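Local coordinates for protein SPI-1 type 3 secretion system secretin (PDB 4G08) that forms a ring-shaped multimer with an apparent central pore in the outer membrane as part of the type III secretion system that injects effector proteins into host cells, at residues 38-43 / 80-85; 45-50 / 69-74. All blocks are in the same frame, centred on the assembly; numbering follows the deposited sequence.

Contact 1: residues 38-43 / 80-85; sequences VIVSKM and IYIYDA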
loop_
_atom_site.group_PDB
_atom_site.type_symbol
_atom_site.label_atom_id
_atom_site.label_comp_id
_atom_site.label_asym_id
_atom_site.label_seq_id
_atom_site.Cartn_x
_atom_site.Cartn_y
_atom_site.Cartn_z
ATOM N N VAL A 38 -11.603 -3.680 -6.053
ATOM C CA VAL A 38 -10.180 -3.712 -6.289
ATOM C C VAL A 38 -9.870 -2.791 -7.450
ATOM O O VAL A 38 -10.616 -2.739 -8.430
ATOM C CB VAL A 38 -9.695 -5.129 -6.630
ATOM C CG1 VAL A 38 -8.194 -5.142 -6.819
ATOM C CG2 VAL A 38 -10.091 -6.098 -5.534
ATOM N N ILE A 39 -8.936 -1.887 -7.208
ATOM C CA ILE A 39 -8.546 -0.905 -8.191
ATOM C C ILE A 39 -7.151 -1.232 -8.677
ATOM O O ILE A 39 -6.195 -1.209 -7.907
ATOM C CB ILE A 39 -8.550 0.485 -7.568
ATOM C CG1 ILE A 39 -9.923 0.767 -6.984
ATOM C CG2 ILE A 39 -8.176 1.538 -8.590
ATOM C CD1 ILE A 39 -9.849 1.634 -5.758
ATOM N N VAL A 40 -7.059 -1.594 -9.949
ATOM C CA VAL A 40 -5.804 -2.024 -10.536
ATOM C C VAL A 40 -5.238 -0.948 -11.455
ATOM O O VAL A 40 -5.951 -0.386 -12.288
ATOM C CB VAL A 40 -5.978 -3.327 -11.328
ATOM C CG1 VAL A 40 -4.653 -3.747 -11.923
ATOM C CG2 VAL A 40 -6.508 -4.432 -10.429
ATOM N N SER A 41 -3.992 -0.576 -11.207
ATOM C CA SER A 41 -3.373 0.521 -11.928
ATOM C C SER A 41 -3.156 0.152 -13.382
ATOM O O SER A 41 -3.118 -1.017 -13.742
ATOM C CB SER A 41 -2.034 0.873 -11.295
ATOM O OG SER A 41 -1.037 -0.042 -11.703
ATOM N N LYS A 42 -2.828 1.152 -14.186
ATOM C CA LYS A 42 -2.593 0.918 -15.592
ATOM C C LYS A 42 -1.448 -0.069 -15.784
ATOM O O LYS A 42 -1.586 -1.061 -16.500
ATOM C CB LYS A 42 -2.255 2.233 -16.279
ATOM C CG LYS A 42 -1.558 2.046 -17.609
ATOM C CD LYS A 42 -1.036 3.359 -18.157
ATOM C CE LYS A 42 0.408 3.564 -17.755
ATOM N NZ LYS A 42 0.774 4.998 -17.854
ATOM N N MET A 43 -0.331 0.171 -15.102
ATOM C CA MET A 43 0.837 -0.686 -15.276
ATOM C C MET A 43 0.611 -2.096 -14.756
ATOM O O MET A 43 1.225 -3.040 -15.251
ATOM C CB MET A 43 2.075 -0.092 -14.608
ATOM C CG MET A 43 2.601 1.146 -15.298
ATOM S SD MET A 43 3.185 0.776 -16.960
ATOM C CE MET A 43 4.617 -0.231 -16.602
ATOM N N ILE A 80 -9.184 -2.108 -2.182
ATOM C CA ILE A 80 -7.841 -2.643 -2.365
ATOM C C ILE A 80 -7.219 -2.052 -3.624
ATOM O O ILE A 80 -7.835 -2.056 -4.692
ATOM C CB ILE A 80 -7.859 -4.178 -2.481
ATOM C CG1 ILE A 80 -8.389 -4.796 -1.187
ATOM C CG2 ILE A 80 -6.466 -4.708 -2.789
ATOM C CD1 ILE A 80 -8.542 -6.300 -1.244
ATOM N N TYR A 81 -6.024 -1.503 -3.494
ATOM C CA TYR A 81 -5.323 -0.879 -4.605
ATOM C C TYR A 81 -4.119 -1.716 -4.965
ATOM O O TYR A 81 -3.354 -2.070 -4.149
ATOM C CB TYR A 81 -4.874 0.552 -4.267
ATOM C CG TYR A 81 -5.969 1.469 -3.814
ATOM C CD1 TYR A 81 -6.469 1.377 -2.542
ATOM C CD2 TYR A 81 -6.475 2.442 -4.625
ATOM C CE1 TYR A 81 -7.435 2.171 -2.122
ATOM C CE2 TYR A 81 -7.463 3.253 -4.182
ATOM C CZ TYR A 81 -7.937 3.109 -2.931
ATOM O OH TYR A 81 -8.922 3.910 -2.420
ATOM N N ILE A 82 -3.978 -1.990 -6.236
ATOM C CA ILE A 82 -2.872 -2.779 -6.756
ATOM C C ILE A 82 -2.119 -1.997 -7.829
ATOM O O ILE A 82 -2.718 -1.424 -8.739
ATOM C CB ILE A 82 -3.366 -4.113 -7.345
ATOM C CG1 ILE A 82 -4.029 -4.952 -6.247
ATOM C CG2 ILE A 82 -2.208 -4.882 -7.967
ATOM C CD1 ILE A 82 -4.927 -6.046 -6.772
ATOM N N TYR A 83 -0.803 -1.929 -7.663
ATOM C CA TYR A 83 0.071 -1.222 -8.591
ATOM C C TYR A 83 1.204 -2.127 -9.021
ATOM O O TYR A 83 1.599 -3.021 -8.281
ATOM C CB TYR A 83 0.699 -0.000 -7.928
ATOM C CG TYR A 83 -0.282 0.976 -7.357
ATOM C CD1 TYR A 83 -0.719 0.843 -6.053
ATOM C CD2 TYR A 83 -0.583 2.147 -8.034
ATOM C CE1 TYR A 83 -1.545 1.775 -5.484
ATOM C CE2 TYR A 83 -1.385 3.104 -7.460
ATOM C CZ TYR A 83 -1.863 2.909 -6.183
ATOM O OH TYR A 83 -2.652 3.853 -5.579
ATOM N N ASP A 84 1.854 -1.746 -10.115
ATOM C CA ASP A 84 3.134 -2.318 -10.506
ATOM C C ASP A 84 4.205 -1.779 -9.575
ATOM O O ASP A 84 4.146 -0.627 -9.160
ATOM C CB ASP A 84 3.452 -1.926 -11.953
ATOM C CG ASP A 84 4.625 -2.697 -12.527
ATOM O OD1 ASP A 84 4.432 -3.880 -12.898
ATOM O OD2 ASP A 84 5.651 -2.058 -12.842
ATOM N N ALA A 85 5.245 -2.557 -9.336
ATOM C CA ALA A 85 6.309 -2.087 -8.470
ATOM C C ALA A 85 6.923 -0.813 -9.039
ATOM O O ALA A 85 7.397 0.044 -8.291
ATOM C CB ALA A 85 7.369 -3.158 -8.298
#
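CG1 of Val38 meets CD1 of Ile82 at 3.4 Å, tighter than usual for two methyl groups, at the apolar centre of this pairing of strands 38-40 and 80-84. Val38 sets CG1 anti to its backbone N (chi1 -178°), and the two side chains cross obliquely. CD1 of Ile82 also lies 4.3 Å from CG2 of Val40, so this one methyl touches both valines. Phe27 of helix 23-30 covers Val38, Val40 and Ile82 on the same face, and Trp73 of strand 71-75 packs on Ile80 and Ile82.

The opposite face carries Ile39 and Tyr81, which lie side by side and point the same way; CD1 of Ile39 approaches CE2 of the ring obliquely at 3.3 Å, and the phenol OH bonds to Asp76. Between the two faces runs a regular parallel ladder. Ile39 N donates to Ile80 O at 2.8 Å, Ile39 O accepts from Ile82 N, and Ser41 N closes the series on Ile82 O at 2.9 Å. The last bond bends somewhat more, with 157° at the hydrogen against 172° for the first.

Beyond the ladder the contact turns polar. Ser41 N-caps the short helix 42-45: its OG binds Ala44 N and Glu87, while its CB rests 3.8 Å from CD2 of Tyr83. Met43 brings CB to within 3.5 Å of CB of Asp84, whose carboxylate is held by Lys47 through OD1 and by Ser86 through OD2. These two partners would be expected to stabilise its negative charge. A parallel edge strand beside a central strand, with a helix over one face, is characteristic of the small mixed alpha/beta fold of the N0 domain, in the periplasmic part of the secretin.

Contact 2: residues 45-50 / 69-74; sequences ARKKIT and LGLIWY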
loop_
_atom_site.group_PDB
_atom_site.type_symbol
_atom_site.label_atom_id
_atom_site.label_comp_id
_atom_site.label_asym_id
_atom_site.label_seq_id
_atom_site.Cartn_x
_atom_site.Cartn_y
_atom_site.Cartn_z
ATOM N N ALA A 45 -2.249 -3.632 -14.754
ATOM C CA ALA A 45 -3.257 -4.234 -15.609
ATOM C C ALA A 45 -2.683 -4.771 -16.913
ATOM O O ALA A 45 -3.306 -5.609 -17.559
ATOM C CB ALA A 45 -4.367 -3.241 -15.892
ATOM N N ARG A 46 -1.506 -4.308 -17.314
ATOM C CA ARG A 46 -0.940 -4.794 -18.567
ATOM C C ARG A 46 -0.156 -6.093 -18.394
ATOM O O ARG A 46 0.179 -6.747 -19.381
ATOM C CB ARG A 46 -0.075 -3.743 -19.239
ATOM C CG ARG A 46 1.195 -3.418 -18.499
ATOM C CD ARG A 46 1.777 -2.143 -19.068
ATOM N NE ARG A 46 2.419 -2.367 -20.357
ATOM C CZ ARG A 46 3.706 -2.650 -20.508
ATOM N NH1 ARG A 46 4.494 -2.774 -19.450
ATOM N NH2 ARG A 46 4.201 -2.840 -21.723
ATOM N N LYS A 47 -0.007 -6.548 -17.159
ATOM C CA LYS A 47 0.614 -7.840 -16.910
ATOM C C LYS A 47 -0.383 -8.959 -17.130
ATOM O O LYS A 47 -1.560 -8.763 -17.052
ATOM C CB LYS A 47 1.197 -7.910 -15.509
ATOM C CG LYS A 47 2.436 -7.104 -15.313
ATOM C CD LYS A 47 2.839 -7.056 -13.888
ATOM C CE LYS A 47 4.290 -6.747 -13.694
ATOM N NZ LYS A 47 4.896 -6.115 -14.834
ATOM N N LYS A 48 0.124 -10.133 -17.435
ATOM C CA LYS A 48 -0.717 -11.296 -17.612
ATOM C C LYS A 48 -0.393 -12.309 -16.540
ATOM O O LYS A 48 0.713 -12.331 -16.003
ATOM C CB LYS A 48 -0.477 -11.924 -18.980
ATOM C CG LYS A 48 -0.516 -10.932 -20.122
ATOM C CD LYS A 48 -1.928 -10.795 -20.652
ATOM C CE LYS A 48 -1.991 -9.796 -21.789
ATOM N NZ LYS A 48 -3.328 -9.147 -21.836
ATOM N N ILE A 49 -1.295 -13.256 -16.354
ATOM C CA ILE A 49 -1.096 -14.256 -15.338
ATOM C C ILE A 49 -1.685 -15.581 -15.782
ATOM O O ILE A 49 -2.626 -15.623 -16.574
ATOM C CB ILE A 49 -1.695 -13.811 -14.000
ATOM C CG1 ILE A 49 -1.258 -14.761 -12.896
ATOM C CG2 ILE A 49 -3.209 -13.702 -14.091
ATOM C CD1 ILE A 49 -1.808 -14.369 -11.552
ATOM N N THR A 50 -0.971 -16.649 -15.456
ATOM C CA THR A 50 -1.438 -17.991 -15.759
ATOM C C THR A 50 -1.351 -18.844 -14.515
ATOM O O THR A 50 -0.426 -18.703 -13.721
ATOM C CB THR A 50 -0.587 -18.649 -16.850
ATOM O OG1 THR A 50 -0.818 -17.990 -18.100
ATOM C CG2 THR A 50 -0.961 -20.097 -17.000
ATOM N N LEU A 69 5.100 -11.356 -9.116
ATOM C CA LEU A 69 4.837 -10.564 -10.316
ATOM C C LEU A 69 5.331 -9.129 -10.262
ATOM O O LEU A 69 5.242 -8.414 -11.258
ATOM C CB LEU A 69 3.348 -10.551 -10.626
ATOM C CG LEU A 69 2.752 -11.915 -10.932
ATOM C CD1 LEU A 69 1.333 -11.720 -11.403
ATOM C CD2 LEU A 69 3.543 -12.648 -11.995
ATOM N N GLY A 70 5.920 -8.723 -9.146
ATOM C CA GLY A 70 6.391 -7.347 -9.013
ATOM C C GLY A 70 5.238 -6.370 -8.901
ATOM O O GLY A 70 5.079 -5.478 -9.736
ATOM N N LEU A 71 4.469 -6.524 -7.828
ATOM C CA LEU A 71 3.344 -5.653 -7.510
ATOM C C LEU A 71 3.521 -5.032 -6.128
ATOM O O LEU A 71 4.183 -5.598 -5.251
ATOM C CB LEU A 71 2.036 -6.450 -7.524
ATOM C CG LEU A 71 1.720 -7.294 -8.753
ATOM C CD1 LEU A 71 0.384 -7.998 -8.586
ATOM C CD2 LEU A 71 1.709 -6.419 -9.987
ATOM N N ILE A 72 2.755 -3.979 -5.879
ATOM C CA ILE A 72 2.571 -3.478 -4.534
ATOM C C ILE A 72 1.094 -3.168 -4.329
ATOM O O ILE A 72 0.384 -2.865 -5.284
ATOM C CB ILE A 72 3.409 -2.205 -4.312
ATOM C CG1 ILE A 72 3.045 -1.149 -5.356
ATOM C CG2 ILE A 72 4.885 -2.528 -4.448
ATOM C CD1 ILE A 72 3.897 0.105 -5.309
ATOM N N TRP A 73 0.609 -3.386 -3.116
ATOM C CA TRP A 73 -0.813 -3.246 -2.847
ATOM C C TRP A 73 -1.090 -2.642 -1.486
ATOM O O TRP A 73 -0.229 -2.620 -0.609
ATOM C CB TRP A 73 -1.519 -4.589 -2.970
ATOM C CG TRP A 73 -1.138 -5.542 -1.930
ATOM C CD1 TRP A 73 0.031 -6.223 -1.839
ATOM C CD2 TRP A 73 -1.939 -5.959 -0.826
ATOM N NE1 TRP A 73 0.026 -7.021 -0.727
ATOM C CE2 TRP A 73 -1.187 -6.901 -0.104
ATOM C CE3 TRP A 73 -3.230 -5.648 -0.395
ATOM C CZ2 TRP A 73 -1.688 -7.551 1.017
ATOM C CZ3 TRP A 73 -3.712 -6.263 0.742
ATOM C CH2 TRP A 73 -2.948 -7.213 1.428
ATOM N N TYR A 74 -2.285 -2.079 -1.362
ATOM C CA TYR A 74 -2.720 -1.429 -0.142
ATOM C C TYR A 74 -4.217 -1.652 0.027
ATOM O O TYR A 74 -4.973 -1.563 -0.934
ATOM C CB TYR A 74 -2.420 0.067 -0.229
ATOM C CG TYR A 74 -2.726 0.827 1.029
ATOM C CD1 TYR A 74 -2.136 0.477 2.232
ATOM C CD2 TYR A 74 -3.664 1.842 1.031
ATOM C CE1 TYR A 74 -2.412 1.174 3.385
ATOM C CE2 TYR A 74 -3.967 2.530 2.185
ATOM C CZ TYR A 74 -3.370 2.163 3.366
ATOM O OH TYR A 74 -3.740 2.785 4.536
#
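Lys47 and Ile49 reach across to the turn at Leu69 and Gly70, where helix 58-69 of the secretin N0 domain gives way to strand 71-75. The contact joins the start of strand 48-50, in the domain's other sheet, to the helix-to-strand turn that leads into the mixed sheet.

The apolar part is small. CD1 of Ile49 touches CD1 of Leu69 at 4.1 Å, the two side chains crossing at about a right angle. Ile49 packs also on Leu23 and Phe26 of helix 23-30. The side chains of Lys47 and Leu71 run past one another, pointing opposite ways, with the aliphatic CD of the lysine 4.1 Å from CD2 of the leucine. Leu71 in turn rests on Ser66 and Ile82.

The remaining touch is between a carbon and a backbone oxygen. The chain of Lys47 is extended through CE and bends only at chi4 (20°), which turns NZ back nearly over CG, the ammonium going on to Asp84 outside the two segments. Gly70 leaves the helix with a positive phi of 71°, carrying the chain from Leu69 into the strand. Against this turn lies the CE methylene of Lys47, next to the ammonium and 3.1 Å from the carbonyl oxygen of Leu69.

Contact 1 buries 490 Å² against 183 Å² for contact 2. Both are partly buried: contact 1 has a buried side at Val40, Ile80 and Ile82 and an exposed edge at Ile39, while contact 2 sits farther out, with only Ile49 and Leu71 buried among its touching residues. Contact 1 joins neighbouring strands of one mixed sheet through backbone bonds; contact 2 sets side chains from the start of strand 48-50 against the end of helix 58-69 and the turn into strand 71-75, without backbone pairing. Strand 71-75 is the antiparallel neighbour of strand 80-84, so both contacts reach the same sheet. Lys47 of contact 2 and Asp84 of contact 1 share a charge pair.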